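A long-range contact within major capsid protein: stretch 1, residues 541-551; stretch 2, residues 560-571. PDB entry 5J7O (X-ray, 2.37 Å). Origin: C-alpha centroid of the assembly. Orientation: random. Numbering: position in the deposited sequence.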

# COMPACT_ATOMS: atom_id res chain seq x y z
N ARG B 541 -28.61 1.14 -1.78
CA ARG B 541 -27.75 0.05 -1.34
C ARG B 541 -26.61 0.57 -0.47
O ARG B 541 -26.19 1.73 -0.59
N ALA B 542 -26.12 -0.30 0.42
CA ALA B 542 -25.13 0.13 1.40
C ALA B 542 -23.82 0.56 0.74
O ALA B 542 -23.09 1.38 1.31
N GLN B 543 -23.52 0.03 -0.45
CA GLN B 543 -22.29 0.42 -1.13
C GLN B 543 -22.32 1.87 -1.60
O GLN B 543 -21.26 2.45 -1.83
N PHE B 544 -23.51 2.45 -1.76
CA PHE B 544 -23.60 3.87 -2.11
C PHE B 544 -23.00 4.74 -1.01
O PHE B 544 -22.27 5.70 -1.29
N TYR B 545 -23.28 4.40 0.25
CA TYR B 545 -22.76 5.17 1.37
C TYR B 545 -21.35 4.75 1.77
O TYR B 545 -20.62 5.56 2.35
N ARG B 546 -20.95 3.52 1.47
CA ARG B 546 -19.61 3.07 1.84
C ARG B 546 -18.57 3.42 0.79
O ARG B 546 -17.46 3.84 1.13
N ASP B 547 -18.90 3.25 -0.49
CA ASP B 547 -17.94 3.40 -1.57
C ASP B 547 -18.10 4.70 -2.35
O ASP B 547 -17.11 5.40 -2.58
N TYR B 548 -19.32 5.05 -2.76
CA TYR B 548 -19.48 6.20 -3.65
C TYR B 548 -19.28 7.52 -2.90
O TYR B 548 -18.50 8.38 -3.34
N ILE B 549 -19.99 7.71 -1.79
CA ILE B 549 -19.92 8.99 -1.08
C ILE B 549 -18.51 9.31 -0.59
O ILE B 549 -18.04 10.43 -0.84
N PRO B 550 -17.79 8.40 0.08
CA PRO B 550 -16.41 8.74 0.47
C PRO B 550 -15.48 8.94 -0.71
O PRO B 550 -14.50 9.68 -0.59
N TRP B 551 -15.75 8.31 -1.85
CA TRP B 551 -14.92 8.52 -3.03
C TRP B 551 -15.11 9.92 -3.60
O TRP B 551 -14.13 10.60 -3.95
N THR B 560 -11.58 6.57 1.74
CA THR B 560 -12.47 5.45 1.47
C THR B 560 -12.24 4.36 2.52
O THR B 560 -11.09 3.95 2.74
N PRO B 561 -13.29 3.87 3.17
CA PRO B 561 -13.09 2.91 4.26
C PRO B 561 -12.85 1.49 3.75
O PRO B 561 -13.52 1.01 2.83
N GLN B 562 -11.88 0.82 4.38
CA GLN B 562 -11.65 -0.59 4.08
C GLN B 562 -12.74 -1.46 4.69
O GLN B 562 -13.17 -2.45 4.08
N ASP B 563 -13.20 -1.10 5.89
CA ASP B 563 -14.27 -1.83 6.56
C ASP B 563 -15.52 -1.83 5.70
O ASP B 563 -16.04 -0.77 5.35
N LYS B 564 -16.01 -3.03 5.37
CA LYS B 564 -17.17 -3.15 4.49
C LYS B 564 -18.47 -2.70 5.14
O LYS B 564 -19.47 -2.54 4.42
N GLY B 565 -18.50 -2.51 6.45
CA GLY B 565 -19.68 -2.06 7.15
C GLY B 565 -19.68 -0.61 7.56
O GLY B 565 -20.55 -0.20 8.33
N ALA B 566 -18.73 0.19 7.08
CA ALA B 566 -18.62 1.59 7.45
C ALA B 566 -19.34 2.44 6.41
O ALA B 566 -18.95 2.47 5.24
N LEU B 567 -20.39 3.14 6.84
CA LEU B 567 -21.20 3.97 5.96
C LEU B 567 -21.10 5.43 6.39
O LEU B 567 -20.98 5.74 7.57
N PHE B 568 -21.17 6.32 5.40
CA PHE B 568 -20.97 7.75 5.59
C PHE B 568 -22.14 8.49 4.97
O PHE B 568 -22.25 8.57 3.74
N LEU B 569 -23.03 9.02 5.81
CA LEU B 569 -24.20 9.76 5.35
C LEU B 569 -23.85 11.25 5.32
O LEU B 569 -23.77 11.89 6.37
N ASN B 570 -23.66 11.80 4.13
CA ASN B 570 -23.15 13.15 3.97
C ASN B 570 -24.28 14.14 3.71
O ASN B 570 -25.23 13.84 2.99
N PHE B 571 -24.16 15.33 4.31
CA PHE B 571 -25.12 16.40 4.12
C PHE B 571 -24.45 17.74 3.82
O PHE B 571 -25.14 18.77 3.76

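Most of stretch 1 is a helix, and stretch 2 is a loop that leads into a strand ending at Asn-570. Helix and strand cross at 68°, with 6.0 Å between their axes at closest approach. The contact buries 655 Å², both sides summed.

Arg-541 points away and takes no part. Its side chain (chi1 m) stays within its own stretch, where NE donates to Gln-543 OE1 at 3.1 Å. Ala-542 begins the contact. Its CB lies 4.0 Å from Leu-567 CD2, and its O lies 3.8 Å from Leu-567 CG. Gln-543 (chi1 p) points away, and Phe-544 (chi1 t) does not reach stretch 2.

Tyr-545 points toward the strand with chi1 m. Its CB packs against Leu-567 CD2 at 3.7 Å; Leu-567 itself is m, p. Leu-569 has its CA-to-CB bond directed away, but its m, t rotamer brings the end of the side chain back. Leu-569 CD2 therefore sits over one face of the Tyr-545 ring, 3.8 Å from the centroid, in a CH-pi contact. The closest pair there is Tyr-545 CD1 to Leu-569 CD2, 3.4 Å. The backbone joins in as well: Phe-568 N donates to Tyr-545 O at 3.2 Å. The Tyr-545 hydroxyl finds its partner elsewhere in the structure.

Arg-546 loses the most area to the other stretch, 112 Å². Its CA-to-CB bond points sideways, but the t, t, p side chain carries its end closer to the loop. On the way, CG passes 3.3 Å from Ala-566 O and 4.0 Å from Pro-561 CG. NH1 then donates to Lys-564 O at 3.0 Å, with a nearly straight angle of 167°. This oxygen lies at the edge of the guanidinium, near its plane, where the N-H bonds point. The loop offers it within the type I turn from Asp-563 to Ala-566. Inside that turn, Gly-565 N donates to Asp-563 OD1 at 3.0 Å.

Asp-547 (chi1 m) holds the other side of this arginine in a two-pronged salt bridge. Arg-546 NE meets Asp-547 OD1, and Arg-546 NH2 meets Asp-547 OD2, both at 2.8 Å. Although Asp-547 makes no direct contact with stretch 2, water 1 links it across. Water 1 lies 2.5 Å from Asp-547 OD1 and 2.9 Å from Pro-561 O.

Tyr-548 (chi1 t) points away. Ile-549 points toward the strand with an m, t rotamer. Its CG2 meets the edge of the Phe-568 ring, 3.6 Å from CD1, and lies 3.8 Å from Asn-570 CB. Phe-568 and Asn-570 both have chi1 t.

Pro-550 also points in. Its CG lies 3.9 Å from Pro-561 CD and 4.1 Å from Phe-568 CB, so one ring atom touches both loop and strand. Trp-551 (chi1 t) ends the stretch. Its CA lies 4.1 Å from CG2 of Thr-560 (chi1 p), while its indole leads away.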

# COMPACT_ATOMS: atom_id res chain seq x y z
CB ARG B 541 -27.18 -0.70 -2.55
CG ARG B 541 -28.23 -1.39 -3.41
CD ARG B 541 -27.61 -1.99 -4.67
NE ARG B 541 -26.64 -3.03 -4.36
CZ ARG B 541 -26.94 -4.33 -4.26
NH1 ARG B 541 -28.18 -4.74 -4.45
NH2 ARG B 541 -25.99 -5.20 -3.97
CB ALA B 542 -24.87 -1.00 2.40
CB GLN B 543 -22.03 -0.51 -2.31
CG GLN B 543 -23.08 -0.43 -3.40
CD GLN B 543 -22.82 -1.38 -4.54
OE1 GLN B 543 -23.69 -2.16 -4.92
NE2 GLN B 543 -21.62 -1.32 -5.11
CB PHE B 544 -25.06 4.26 -2.37
CG PHE B 544 -25.24 5.69 -2.81
CD1 PHE B 544 -25.13 6.03 -4.15
CD2 PHE B 544 -25.54 6.68 -1.89
CE1 PHE B 544 -25.31 7.34 -4.56
CE2 PHE B 544 -25.72 7.99 -2.29
CZ PHE B 544 -25.60 8.32 -3.63
CB TYR B 545 -23.67 5.03 2.59
CG TYR B 545 -25.11 5.41 2.33
CD1 TYR B 545 -25.50 6.74 2.26
CD2 TYR B 545 -26.09 4.44 2.16
CE1 TYR B 545 -26.81 7.10 2.03
CE2 TYR B 545 -27.40 4.78 1.93
CZ TYR B 545 -27.76 6.11 1.86
OH TYR B 545 -29.07 6.45 1.63
CB ARG B 546 -19.61 1.55 2.07
CG ARG B 546 -18.23 0.99 2.40
CD ARG B 546 -18.23 -0.51 2.25
NE ARG B 546 -18.47 -0.92 0.87
CZ ARG B 546 -19.11 -2.03 0.52
NH1 ARG B 546 -19.60 -2.83 1.46
NH2 ARG B 546 -19.28 -2.32 -0.76
CB ASP B 547 -18.03 2.21 -2.53
CG ASP B 547 -17.83 0.88 -1.83
OD1 ASP B 547 -17.14 0.86 -0.79
OD2 ASP B 547 -18.37 -0.13 -2.31
CB TYR B 548 -20.84 6.18 -4.32
CG TYR B 548 -21.04 7.41 -5.18
CD1 TYR B 548 -21.97 8.38 -4.84
CD2 TYR B 548 -20.25 7.62 -6.31
CE1 TYR B 548 -22.13 9.51 -5.62
CE2 TYR B 548 -20.41 8.74 -7.08
CZ TYR B 548 -21.35 9.68 -6.74
OH TYR B 548 -21.50 10.81 -7.52
CB ILE B 549 -20.97 9.03 0.05
CG1 ILE B 549 -22.37 9.19 -0.54
CG2 ILE B 549 -20.66 10.16 1.03
CD1 ILE B 549 -23.46 9.31 0.51
CB PRO B 550 -15.99 7.53 1.33
CG PRO B 550 -17.27 6.94 1.81
CD PRO B 550 -18.21 7.11 0.66
CB TRP B 551 -15.22 7.47 -4.10
CG TRP B 551 -14.58 7.76 -5.43
CD1 TRP B 551 -13.32 7.42 -5.82
CD2 TRP B 551 -15.17 8.45 -6.54
NE1 TRP B 551 -13.09 7.85 -7.10
CE2 TRP B 551 -14.21 8.49 -7.56
CE3 TRP B 551 -16.42 9.04 -6.76
CZ2 TRP B 551 -14.45 9.10 -8.79
CZ3 TRP B 551 -16.66 9.65 -7.98
CH2 TRP B 551 -15.68 9.67 -8.98
CB THR B 560 -12.22 4.89 0.08
OG1 THR B 560 -10.86 4.46 -0.04
CG2 THR B 560 -12.51 5.96 -0.93
CB PRO B 561 -14.41 2.99 5.04
CG PRO B 561 -15.42 3.34 4.00
CD PRO B 561 -14.71 4.22 2.99
CB GLN B 562 -10.27 -1.01 4.60
CG GLN B 562 -9.69 -2.23 3.91
CD GLN B 562 -9.16 -1.91 2.52
OE1 GLN B 562 -8.99 -0.74 2.16
NE2 GLN B 562 -8.90 -2.95 1.73
CB ASP B 563 -14.54 -1.20 7.93
CG ASP B 563 -15.41 -2.08 8.82
OD1 ASP B 563 -16.19 -2.91 8.30
OD2 ASP B 563 -15.32 -1.94 10.06
CB LYS B 564 -17.31 -4.60 4.01
CG LYS B 564 -16.62 -4.88 2.68
CD LYS B 564 -17.06 -6.23 2.12
CE LYS B 564 -16.63 -6.39 0.67
NZ LYS B 564 -17.18 -7.64 0.08
CB ALA B 566 -17.15 2.01 7.56
CB LEU B 567 -22.66 3.51 5.94
CG LEU B 567 -22.99 2.32 5.04
CD1 LEU B 567 -22.42 1.01 5.58
CD2 LEU B 567 -24.49 2.20 4.84
CB PHE B 568 -19.64 8.19 4.97
CG PHE B 568 -19.25 9.61 5.28
CD1 PHE B 568 -19.64 10.65 4.45
CD2 PHE B 568 -18.46 9.90 6.38
CE1 PHE B 568 -19.28 11.95 4.73
CE2 PHE B 568 -18.09 11.20 6.66
CZ PHE B 568 -18.50 12.23 5.83
CB LEU B 569 -25.40 9.50 6.25
CG LEU B 569 -25.66 8.09 6.78
CD1 LEU B 569 -26.86 8.08 7.71
CD2 LEU B 569 -25.86 7.11 5.64
CB ASN B 570 -22.13 13.22 2.83
CG ASN B 570 -21.50 14.58 2.68
OD1 ASN B 570 -21.51 15.39 3.61
ND2 ASN B 570 -20.93 14.85 1.51
CB PHE B 571 -26.03 16.54 5.35
CG PHE B 571 -26.64 15.25 5.79
CD1 PHE B 571 -27.74 14.73 5.12
CD2 PHE B 571 -26.13 14.55 6.87
CE1 PHE B 571 -28.31 13.54 5.53
CE2 PHE B 571 -26.69 13.36 7.28
CZ PHE B 571 -27.79 12.85 6.61
O HOH W 1 -15.17 1.67 0.51